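Local coordinates for protein CRISPR system Cmr subunit Cmr5 (Thermus thermophilus HB8, PDB 2ZOP) that probably serves as a small all-helical subunit of the Cmr ribonucleoprotein complex in type III-B CRISPR defence against mobile genetic elements, at residues Gly26-Met31 against His59-Asn64; Gln10-Lys15 against Glu102-Phe107. One frame throughout, in Å; residues are numbered along the deposited sequence.

Interaction 1 of 2, residues Gly26-Met31 against His59-Asn64. With SO4 (sulfate ion), chain G.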
ATOM      1  N   GLY A  26      -1.982  -3.225 -29.801  1.00 18.45           N
ATOM      2  CA  GLY A  26      -0.748  -3.134 -29.045  1.00 18.86           C
ATOM      3  C   GLY A  26      -0.900  -2.209 -27.848  1.00 19.01           C
ATOM      4  O   GLY A  26      -0.318  -2.438 -26.789  1.00 20.13           O
ATOM      5  N   GLU A  27      -1.693  -1.160 -28.008  1.00 17.86           N
ATOM      6  CA  GLU A  27      -1.919  -0.207 -26.927  1.00 21.69           C
ATOM      7  C   GLU A  27      -2.866  -0.830 -25.905  1.00 20.69           C
ATOM      8  O   GLU A  27      -2.771  -0.566 -24.698  1.00 20.19           O
ATOM      9  CB  GLU A  27      -2.508   1.090 -27.496  1.00 22.27           C
ATOM     10  CG  GLU A  27      -1.645   1.687 -28.614  1.00 25.61           C
ATOM     11  CD  GLU A  27      -2.255   2.921 -29.270  1.00 33.18           C
ATOM     12  OE1 GLU A  27      -3.498   3.001 -29.385  1.00 33.07           O
ATOM     13  OE2 GLU A  27      -1.484   3.809 -29.692  1.00 33.57           O
ATOM     14  N   TYR A  28      -3.777  -1.657 -26.409  1.00 16.64           N
ATOM     15  CA  TYR A  28      -4.749  -2.361 -25.584  1.00 17.70           C
ATOM     16  C   TYR A  28      -4.012  -3.312 -24.646  1.00 17.44           C
ATOM     17  O   TYR A  28      -4.335  -3.415 -23.458  1.00 15.17           O
ATOM     18  CB  TYR A  28      -5.695  -3.169 -26.470  1.00 17.19           C
ATOM     19  CG  TYR A  28      -6.858  -3.798 -25.736  1.00 17.14           C
ATOM     20  CD1 TYR A  28      -8.044  -3.095 -25.537  1.00 15.01           C
ATOM     21  CD2 TYR A  28      -6.779  -5.106 -25.267  1.00 14.84           C
ATOM     22  CE1 TYR A  28      -9.131  -3.688 -24.892  1.00 19.08           C
ATOM     23  CE2 TYR A  28      -7.853  -5.705 -24.621  1.00 16.79           C
ATOM     24  CZ  TYR A  28      -9.022  -4.997 -24.440  1.00 14.83           C
ATOM     25  OH  TYR A  28     -10.080  -5.603 -23.823  1.00 19.57           O
ATOM     26  N   ARG A  29      -3.037  -4.022 -25.201  1.00 15.99           N
ATOM     27  CA  ARG A  29      -2.227  -4.966 -24.439  1.00 18.99           C
ATOM     28  C   ARG A  29      -1.384  -4.218 -23.408  1.00 19.56           C
ATOM     29  O   ARG A  29      -1.255  -4.665 -22.266  1.00 17.36           O
ATOM     30  CB  ARG A  29      -1.310  -5.766 -25.387  1.00 19.66           C
ATOM     31  CG  ARG A  29      -0.148  -6.485 -24.690  1.00 20.27           C
ATOM     32  CD  ARG A  29       0.611  -7.420 -25.644  1.00 23.96           C
ATOM     33  NE  ARG A  29       1.706  -8.114 -24.966  1.00 29.06           N
ATOM     34  CZ  ARG A  29       2.886  -7.562 -24.705  1.00 30.54           C
ATOM     35  NH1 ARG A  29       3.126  -6.312 -25.075  1.00 27.31           N
ATOM     36  NH2 ARG A  29       3.818  -8.248 -24.058  1.00 31.97           N
ATOM     37  N   ASP A  30      -0.807  -3.083 -23.815  1.00 16.88           N
ATOM     38  CA  ASP A  30       0.016  -2.300 -22.899  1.00 19.70           C
ATOM     39  C   ASP A  30      -0.789  -1.950 -21.655  1.00 18.23           C
ATOM     40  O   ASP A  30      -0.307  -2.107 -20.528  1.00 14.56           O
ATOM     41  CB  ASP A  30       0.509  -1.004 -23.554  1.00 19.71           C
ATOM     42  CG  ASP A  30       1.561  -1.254 -24.610  1.00 25.98           C
ATOM     43  OD1 ASP A  30       2.287  -2.263 -24.490  1.00 23.39           O
ATOM     44  OD2 ASP A  30       1.674  -0.438 -25.546  1.00 29.54           O
HETATM   45  N   MSE A  31      -2.019  -1.484 -21.866  1.00 13.61           N
HETATM   46  CA  MSE A  31      -2.878  -1.123 -20.749  1.00 18.14           C
HETATM   47  C   MSE A  31      -3.292  -2.333 -19.919  1.00 16.65           C
HETATM   48  O   MSE A  31      -3.388  -2.246 -18.699  1.00 15.71           O
HETATM   49  CB  MSE A  31      -4.118  -0.376 -21.244  1.00 20.02           C
HETATM   50  CG  MSE A  31      -3.962   1.124 -21.107  1.00 31.89           C
HETATM   51 SE   MSE A  31      -4.327   1.827 -19.318  1.00 34.69          SE
HETATM   52  CE  MSE A  31      -3.305   0.673 -18.172  1.00 27.41           C
ATOM     53  N   HIS A  59      -6.609   2.364 -25.029  1.00 17.24           N
ATOM     54  CA  HIS A  59      -6.303   2.329 -23.600  1.00 17.61           C
ATOM     55  C   HIS A  59      -7.597   2.385 -22.781  1.00 19.22           C
ATOM     56  O   HIS A  59      -7.779   1.628 -21.822  1.00 17.53           O
ATOM     57  CB  HIS A  59      -5.396   3.504 -23.229  1.00 21.63           C
ATOM     58  CG  HIS A  59      -3.982   3.364 -23.714  1.00 18.71           C
ATOM     59  ND1 HIS A  59      -3.114   4.432 -23.784  1.00 19.95           N
ATOM     60  CD2 HIS A  59      -3.269   2.277 -24.092  1.00 18.38           C
ATOM     61  CE1 HIS A  59      -1.928   4.010 -24.181  1.00 18.40           C
ATOM     62  NE2 HIS A  59      -1.994   2.706 -24.374  1.00 22.71           N
ATOM     63  N   LYS A  60      -8.491   3.285 -23.179  1.00 17.56           N
ATOM     64  CA  LYS A  60      -9.779   3.467 -22.522  1.00 21.05           C
ATOM     65  C   LYS A  60     -10.647   2.221 -22.715  1.00 20.97           C
ATOM     66  O   LYS A  60     -11.381   1.822 -21.812  1.00 19.17           O
ATOM     67  CB  LYS A  60     -10.480   4.696 -23.112  1.00 20.53           C
ATOM     68  CG  LYS A  60     -11.810   5.064 -22.470  1.00 27.82           C
ATOM     69  CD  LYS A  60     -11.648   5.402 -20.987  1.00 28.48           C
ATOM     70  CE  LYS A  60     -12.853   6.166 -20.444  1.00 31.60           C
ATOM     71  NZ  LYS A  60     -12.899   7.567 -20.962  1.00 27.79           N
ATOM     72  N   ALA A  61     -10.547   1.605 -23.892  1.00 18.88           N
ATOM     73  CA  ALA A  61     -11.332   0.411 -24.207  1.00 21.24           C
ATOM     74  C   ALA A  61     -11.079  -0.709 -23.196  1.00 20.66           C
ATOM     75  O   ALA A  61     -12.008  -1.420 -22.801  1.00 16.37           O
ATOM     76  CB  ALA A  61     -11.015  -0.072 -25.627  1.00 20.37           C
ATOM     77  N   LEU A  62      -9.827  -0.870 -22.781  1.00 16.40           N
ATOM     78  CA  LEU A  62      -9.503  -1.899 -21.791  1.00 16.37           C
ATOM     79  C   LEU A  62     -10.375  -1.639 -20.559  1.00 16.88           C
ATOM     80  O   LEU A  62     -11.008  -2.553 -20.018  1.00 16.38           O
ATOM     81  CB  LEU A  62      -8.008  -1.828 -21.428  1.00 16.60           C
ATOM     82  CG  LEU A  62      -7.378  -2.832 -20.439  1.00 17.57           C
ATOM     83  CD1 LEU A  62      -7.722  -2.462 -19.002  1.00 17.09           C
ATOM     84  CD2 LEU A  62      -7.850  -4.244 -20.760  1.00 14.88           C
ATOM     85  N   GLY A  63     -10.435  -0.377 -20.143  1.00 15.96           N
ATOM     86  CA  GLY A  63     -11.229  -0.011 -18.976  1.00 16.41           C
ATOM     87  C   GLY A  63     -12.712  -0.334 -19.089  1.00 18.23           C
ATOM     88  O   GLY A  63     -13.303  -0.899 -18.170  1.00 14.35           O
ATOM     89  N   ASN A  64     -13.323   0.032 -20.213  1.00 17.49           N
ATOM     90  CA  ASN A  64     -14.738  -0.236 -20.421  1.00 14.00           C
ATOM     91  C   ASN A  64     -14.988  -1.739 -20.549  1.00 14.92           C
ATOM     92  O   ASN A  64     -15.957  -2.252 -20.011  1.00 15.19           O
ATOM     93  CB  ASN A  64     -15.245   0.516 -21.661  1.00 16.87           C
ATOM     94  CG  ASN A  64     -15.481   1.992 -21.390  1.00 17.09           C
ATOM     95  OD1 ASN A  64     -16.090   2.360 -20.385  1.00 12.68           O
ATOM     96  ND2 ASN A  64     -15.009   2.847 -22.291  1.00 17.69           N
TER
HETATM   97  S   SO4 G 302      -2.566   8.121 -23.501  1.00 28.44           S
HETATM   98  O1  SO4 G 302      -1.507   7.414 -22.756  1.00 28.79           O
HETATM   99  O2  SO4 G 302      -3.637   7.176 -23.896  1.00 28.73           O
HETATM  100  O3  SO4 G 302      -3.152   9.159 -22.632  1.00 28.46           O
HETATM  101  O4  SO4 G 302      -1.976   8.729 -24.709  1.00 29.50           O
HETATM  102  O   HOH W   1       0.525   1.965 -25.187  1.00 19.11           O
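His59 reaches from helix 57-69 to the flank of helix 25-42, and its atoms meet Met31, Glu27, a sulfate and a water in turn. His59 CB lies 3.5 Å from CG of Met31, a selenomethionine. CG stands anti to the carbonyl carbon (chi1 -73°), which carries the ring across that same methylene, so that Met31 CG sits only 3.3 Å from His59 CD2. The selenium bends away, remaining oblique to the imidazole. His59 CD2 also comes within 2.9 Å of Glu27 O at the ring edge, a close approach without a hydrogen bond; that carbonyl accepts the helical N-H of Met31. On the other side of the ring, His59 ND1 donates to O2 of a sulfate, probably from the crystallisation liquor, over 2.8 Å at 157°; the backbone N atoms of Gly55 and Lys56 hold the same ion. At the tip, His59 NE2 is 2.7 Å from a water that donates to Asp30 OD2. The sulfate and the water-linked carboxylate may together favour a protonated imidazole.

Deeper in, Tyr28 has CG anti to its backbone N and lays one ring face against Leu62, whose CD2 is 3.9 Å from Tyr28 CZ. The phenol OH hydrogen-bonds Asp65, further along helix 57-69. The axes of the two short segments cross at -55°, a steep packing of two helices in an all-alpha fold, apolar inside and bordered by the histidine and its bound sulfate.

Interaction 2 of 2, residues Gln10-Lys15 against Glu102-Phe107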
ATOM      1  N   GLN A  10     -13.411 -16.105 -18.851  1.00 20.63           N
ATOM      2  CA  GLN A  10     -13.889 -16.340 -20.204  1.00 21.28           C
ATOM      3  C   GLN A  10     -14.401 -15.082 -20.913  1.00 17.74           C
ATOM      4  O   GLN A  10     -14.195 -14.933 -22.109  1.00 21.76           O
ATOM      5  CB  GLN A  10     -14.939 -17.454 -20.194  1.00 21.10           C
ATOM      6  CG  GLN A  10     -14.289 -18.824 -19.903  1.00 23.85           C
ATOM      7  CD  GLN A  10     -15.278 -19.967 -19.811  1.00 25.34           C
ATOM      8  OE1 GLN A  10     -16.422 -19.855 -20.251  1.00 26.60           O
ATOM      9  NE2 GLN A  10     -14.830 -21.087 -19.250  1.00 27.04           N
ATOM     10  N   LYS A  11     -15.043 -14.177 -20.183  1.00 19.01           N
ATOM     11  CA  LYS A  11     -15.536 -12.932 -20.789  1.00 20.37           C
ATOM     12  C   LYS A  11     -14.337 -12.066 -21.167  1.00 17.10           C
ATOM     13  O   LYS A  11     -14.336 -11.397 -22.201  1.00 20.73           O
ATOM     14  CB  LYS A  11     -16.438 -12.167 -19.809  1.00 19.09           C
ATOM     15  CG  LYS A  11     -17.875 -12.708 -19.693  1.00 26.03           C
ATOM     16  CD  LYS A  11     -18.665 -11.933 -18.638  1.00 24.67           C
ATOM     17  CE  LYS A  11     -20.143 -12.306 -18.640  1.00 32.50           C
ATOM     18  NZ  LYS A  11     -20.813 -11.891 -19.907  1.00 33.94           N
ATOM     19  N   ALA A  12     -13.312 -12.085 -20.320  1.00 19.25           N
ATOM     20  CA  ALA A  12     -12.097 -11.319 -20.566  1.00 20.14           C
ATOM     21  C   ALA A  12     -11.452 -11.878 -21.823  1.00 21.12           C
ATOM     22  O   ALA A  12     -10.939 -11.142 -22.668  1.00 19.99           O
ATOM     23  CB  ALA A  12     -11.141 -11.448 -19.377  1.00 22.47           C
ATOM     24  N   TYR A  13     -11.484 -13.201 -21.923  1.00 20.23           N
ATOM     25  CA  TYR A  13     -10.940 -13.911 -23.065  1.00 20.66           C
ATOM     26  C   TYR A  13     -11.623 -13.394 -24.329  1.00 17.12           C
ATOM     27  O   TYR A  13     -10.964 -13.084 -25.316  1.00 19.52           O
ATOM     28  CB  TYR A  13     -11.196 -15.412 -22.880  1.00 23.64           C
ATOM     29  CG  TYR A  13     -10.817 -16.297 -24.045  1.00 27.21           C
ATOM     30  CD1 TYR A  13      -9.642 -16.080 -24.765  1.00 27.10           C
ATOM     31  CD2 TYR A  13     -11.592 -17.408 -24.370  1.00 32.77           C
ATOM     32  CE1 TYR A  13      -9.248 -16.948 -25.775  1.00 32.32           C
ATOM     33  CE2 TYR A  13     -11.207 -18.288 -25.377  1.00 36.54           C
ATOM     34  CZ  TYR A  13     -10.033 -18.052 -26.075  1.00 35.17           C
ATOM     35  OH  TYR A  13      -9.647 -18.927 -27.065  1.00 39.23           O
ATOM     36  N   GLU A  14     -12.943 -13.274 -24.290  1.00 18.67           N
ATOM     37  CA  GLU A  14     -13.670 -12.792 -25.459  1.00 22.61           C
ATOM     38  C   GLU A  14     -13.322 -11.336 -25.785  1.00 20.89           C
ATOM     39  O   GLU A  14     -13.147 -10.974 -26.946  1.00 19.07           O
ATOM     40  CB  GLU A  14     -15.176 -12.927 -25.250  1.00 24.36           C
ATOM     41  CG  GLU A  14     -15.968 -12.509 -26.472  1.00 35.11           C
ATOM     42  CD  GLU A  14     -17.452 -12.760 -26.332  1.00 39.36           C
ATOM     43  OE1 GLU A  14     -18.112 -12.037 -25.556  1.00 44.66           O
ATOM     44  OE2 GLU A  14     -17.957 -13.687 -27.001  1.00 41.83           O
ATOM     45  N   LYS A  15     -13.220 -10.499 -24.761  1.00 19.21           N
ATOM     46  CA  LYS A  15     -12.878  -9.095 -24.977  1.00 18.77           C
ATOM     47  C   LYS A  15     -11.500  -8.963 -25.633  1.00 18.14           C
ATOM     48  O   LYS A  15     -11.300  -8.139 -26.528  1.00 21.97           O
ATOM     49  CB  LYS A  15     -12.894  -8.342 -23.646  1.00 17.36           C
ATOM     50  CG  LYS A  15     -14.255  -8.316 -22.962  1.00 21.18           C
ATOM     51  CD  LYS A  15     -15.248  -7.524 -23.801  1.00 26.24           C
ATOM     52  CE  LYS A  15     -16.598  -7.401 -23.114  1.00 29.47           C
ATOM     53  NZ  LYS A  15     -17.458  -6.420 -23.830  1.00 33.79           N
ATOM     54  N   GLU A 102      -6.186  -9.286 -14.046  1.00 17.42           N
ATOM     55  CA  GLU A 102      -5.159 -10.298 -14.281  1.00 18.75           C
ATOM     56  C   GLU A 102      -5.514 -11.190 -15.475  1.00 17.10           C
ATOM     57  O   GLU A 102      -4.632 -11.606 -16.225  1.00 20.52           O
ATOM     58  CB  GLU A 102      -4.952 -11.162 -13.032  1.00 20.45           C
ATOM     59  CG  GLU A 102      -4.304 -10.425 -11.870  1.00 26.20           C
ATOM     60  CD  GLU A 102      -2.875 -10.000 -12.172  1.00 30.00           C
ATOM     61  OE1 GLU A 102      -2.197  -9.500 -11.248  1.00 31.54           O
ATOM     62  OE2 GLU A 102      -2.433 -10.161 -13.332  1.00 29.59           O
ATOM     63  N   TRP A 103      -6.798 -11.492 -15.653  1.00 14.80           N
ATOM     64  CA  TRP A 103      -7.202 -12.326 -16.783  1.00 15.53           C
ATOM     65  C   TRP A 103      -6.992 -11.584 -18.098  1.00 15.94           C
ATOM     66  O   TRP A 103      -6.521 -12.163 -19.071  1.00 15.33           O
ATOM     67  CB  TRP A 103      -8.666 -12.773 -16.638  1.00 17.05           C
ATOM     68  CG  TRP A 103      -8.831 -13.835 -15.595  1.00 16.75           C
ATOM     69  CD1 TRP A 103      -9.605 -13.767 -14.477  1.00 19.94           C
ATOM     70  CD2 TRP A 103      -8.164 -15.109 -15.547  1.00 18.49           C
ATOM     71  NE1 TRP A 103      -9.461 -14.913 -13.730  1.00 19.46           N
ATOM     72  CE2 TRP A 103      -8.584 -15.754 -14.360  1.00 22.50           C
ATOM     73  CE3 TRP A 103      -7.253 -15.764 -16.386  1.00 19.70           C
ATOM     74  CZ2 TRP A 103      -8.122 -17.027 -13.989  1.00 20.21           C
ATOM     75  CZ3 TRP A 103      -6.792 -17.032 -16.021  1.00 20.35           C
ATOM     76  CH2 TRP A 103      -7.230 -17.649 -14.827  1.00 20.84           C
ATOM     77  N   PHE A 104      -7.338 -10.302 -18.128  1.00 14.09           N
ATOM     78  CA  PHE A 104      -7.135  -9.500 -19.331  1.00 16.29           C
ATOM     79  C   PHE A 104      -5.645  -9.524 -19.656  1.00 17.13           C
ATOM     80  O   PHE A 104      -5.246  -9.682 -20.816  1.00 13.41           O
ATOM     81  CB  PHE A 104      -7.575  -8.054 -19.090  1.00 12.81           C
ATOM     82  CG  PHE A 104      -9.030  -7.809 -19.368  1.00 12.71           C
ATOM     83  CD1 PHE A 104      -9.459  -7.466 -20.652  1.00 13.66           C
ATOM     84  CD2 PHE A 104      -9.972  -7.924 -18.357  1.00 12.02           C
ATOM     85  CE1 PHE A 104     -10.800  -7.242 -20.921  1.00 13.33           C
ATOM     86  CE2 PHE A 104     -11.323  -7.702 -18.615  1.00 14.40           C
ATOM     87  CZ  PHE A 104     -11.738  -7.360 -19.902  1.00 15.45           C
ATOM     88  N   LYS A 105      -4.831  -9.364 -18.617  1.00 15.18           N
ATOM     89  CA  LYS A 105      -3.381  -9.375 -18.770  1.00 16.38           C
ATOM     90  C   LYS A 105      -2.887 -10.696 -19.351  1.00 15.22           C
ATOM     91  O   LYS A 105      -2.127 -10.720 -20.321  1.00 14.24           O
ATOM     92  CB  LYS A 105      -2.712  -9.120 -17.414  1.00 17.40           C
ATOM     93  CG  LYS A 105      -1.194  -9.269 -17.437  1.00 20.04           C
ATOM     94  CD  LYS A 105      -0.571  -8.744 -16.153  1.00 24.08           C
ATOM     95  CE  LYS A 105       0.929  -9.001 -16.127  1.00 26.94           C
ATOM     96  NZ  LYS A 105       1.211 -10.471 -16.029  1.00 33.14           N
ATOM     97  N   ARG A 106      -3.319 -11.794 -18.747  1.00 13.13           N
ATOM     98  CA  ARG A 106      -2.922 -13.122 -19.196  1.00 17.37           C
ATOM     99  C   ARG A 106      -3.318 -13.405 -20.644  1.00 18.37           C
ATOM    100  O   ARG A 106      -2.508 -13.900 -21.422  1.00 17.75           O
ATOM    101  CB  ARG A 106      -3.522 -14.180 -18.267  1.00 16.31           C
ATOM    102  CG  ARG A 106      -2.870 -14.180 -16.888  1.00 14.99           C
ATOM    103  CD  ARG A 106      -3.744 -14.873 -15.868  1.00 16.94           C
ATOM    104  NE  ARG A 106      -3.240 -14.689 -14.512  1.00 21.98           N
ATOM    105  CZ  ARG A 106      -3.962 -14.900 -13.419  1.00 22.66           C
ATOM    106  NH1 ARG A 106      -5.222 -15.303 -13.530  1.00 23.96           N
ATOM    107  NH2 ARG A 106      -3.432 -14.689 -12.219  1.00 22.82           N
ATOM    108  N   PHE A 107      -4.562 -13.101 -21.005  1.00 19.18           N
ATOM    109  CA  PHE A 107      -4.992 -13.342 -22.372  1.00 19.85           C
ATOM    110  C   PHE A 107      -4.369 -12.372 -23.363  1.00 16.95           C
ATOM    111  O   PHE A 107      -4.224 -12.702 -24.535  1.00 18.07           O
ATOM    112  CB  PHE A 107      -6.523 -13.339 -22.464  1.00 17.24           C
ATOM    113  CG  PHE A 107      -7.141 -14.621 -21.983  1.00 21.28           C
ATOM    114  CD1 PHE A 107      -6.907 -15.812 -22.668  1.00 19.68           C
ATOM    115  CD2 PHE A 107      -7.877 -14.660 -20.803  1.00 17.55           C
ATOM    116  CE1 PHE A 107      -7.388 -17.026 -22.181  1.00 18.66           C
ATOM    117  CE2 PHE A 107      -8.363 -15.872 -20.305  1.00 19.79           C
ATOM    118  CZ  PHE A 107      -8.113 -17.057 -20.999  1.00 16.95           C
TER
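Between helices 4-19 and 87-111 the fit depends on small bumps of the first helix set against broad rings of the second. Ala12 is the central bump. Its CB stands 3.8 Å above the plane of the Phe104 ring, displaced toward the rim, and also abuts Trp103 CB at 3.9 Å. One turn on, Lys15 presses CB against Phe104 CE1 at 3.6 Å; its chain bends at chi2 and runs alongside the phenyl. Phe104 thus fills the hollow between Ala12 and Lys15, while Val16 of helix 4-19, and Tyr28 and Leu62 of two other helices, add to its surroundings.

Phe107 forms the second platform. Tyr13 CB sits over the centre of its ring, 3.9 Å from the centroid and 10° off the normal, a clear CH-pi contact. With CG anti to the backbone N, the tyrosine then crosses Phe107, bringing Tyr13 CD1 to 3.5 Å from Phe107 CD1. Their planes meet obliquely, at 32°.

The short axes cross at -47° and lie 8.7 Å apart at closest approach, with the alanine at the near pass. No hydrogen bond spans the two segments, so their direct cohesion comes from dispersion, CH-pi contacts and the burial of apolar surface.

Overall arrangement
Interaction 1 joins helices 25-42 and 57-69, while interaction 2 brings helix 4-19 onto helix 87-111, near the other end of the chain. Along the sequence the former is nested within the loop closed by the latter. Their centres lie about 12 Å apart, each about 9 Å from the centre of the chain, and they touch directly: Phe104 CE1 is 3.4 Å from Tyr28 OH, and Phe104 CD1 is 3.6 Å from Leu62 CD2. Phe104 therefore connects the two interfaces, uniting four helices in one compact all-alpha body. No other chain of the homotrimer touches any of these segments, so both contacts belong to the subunit's own fold.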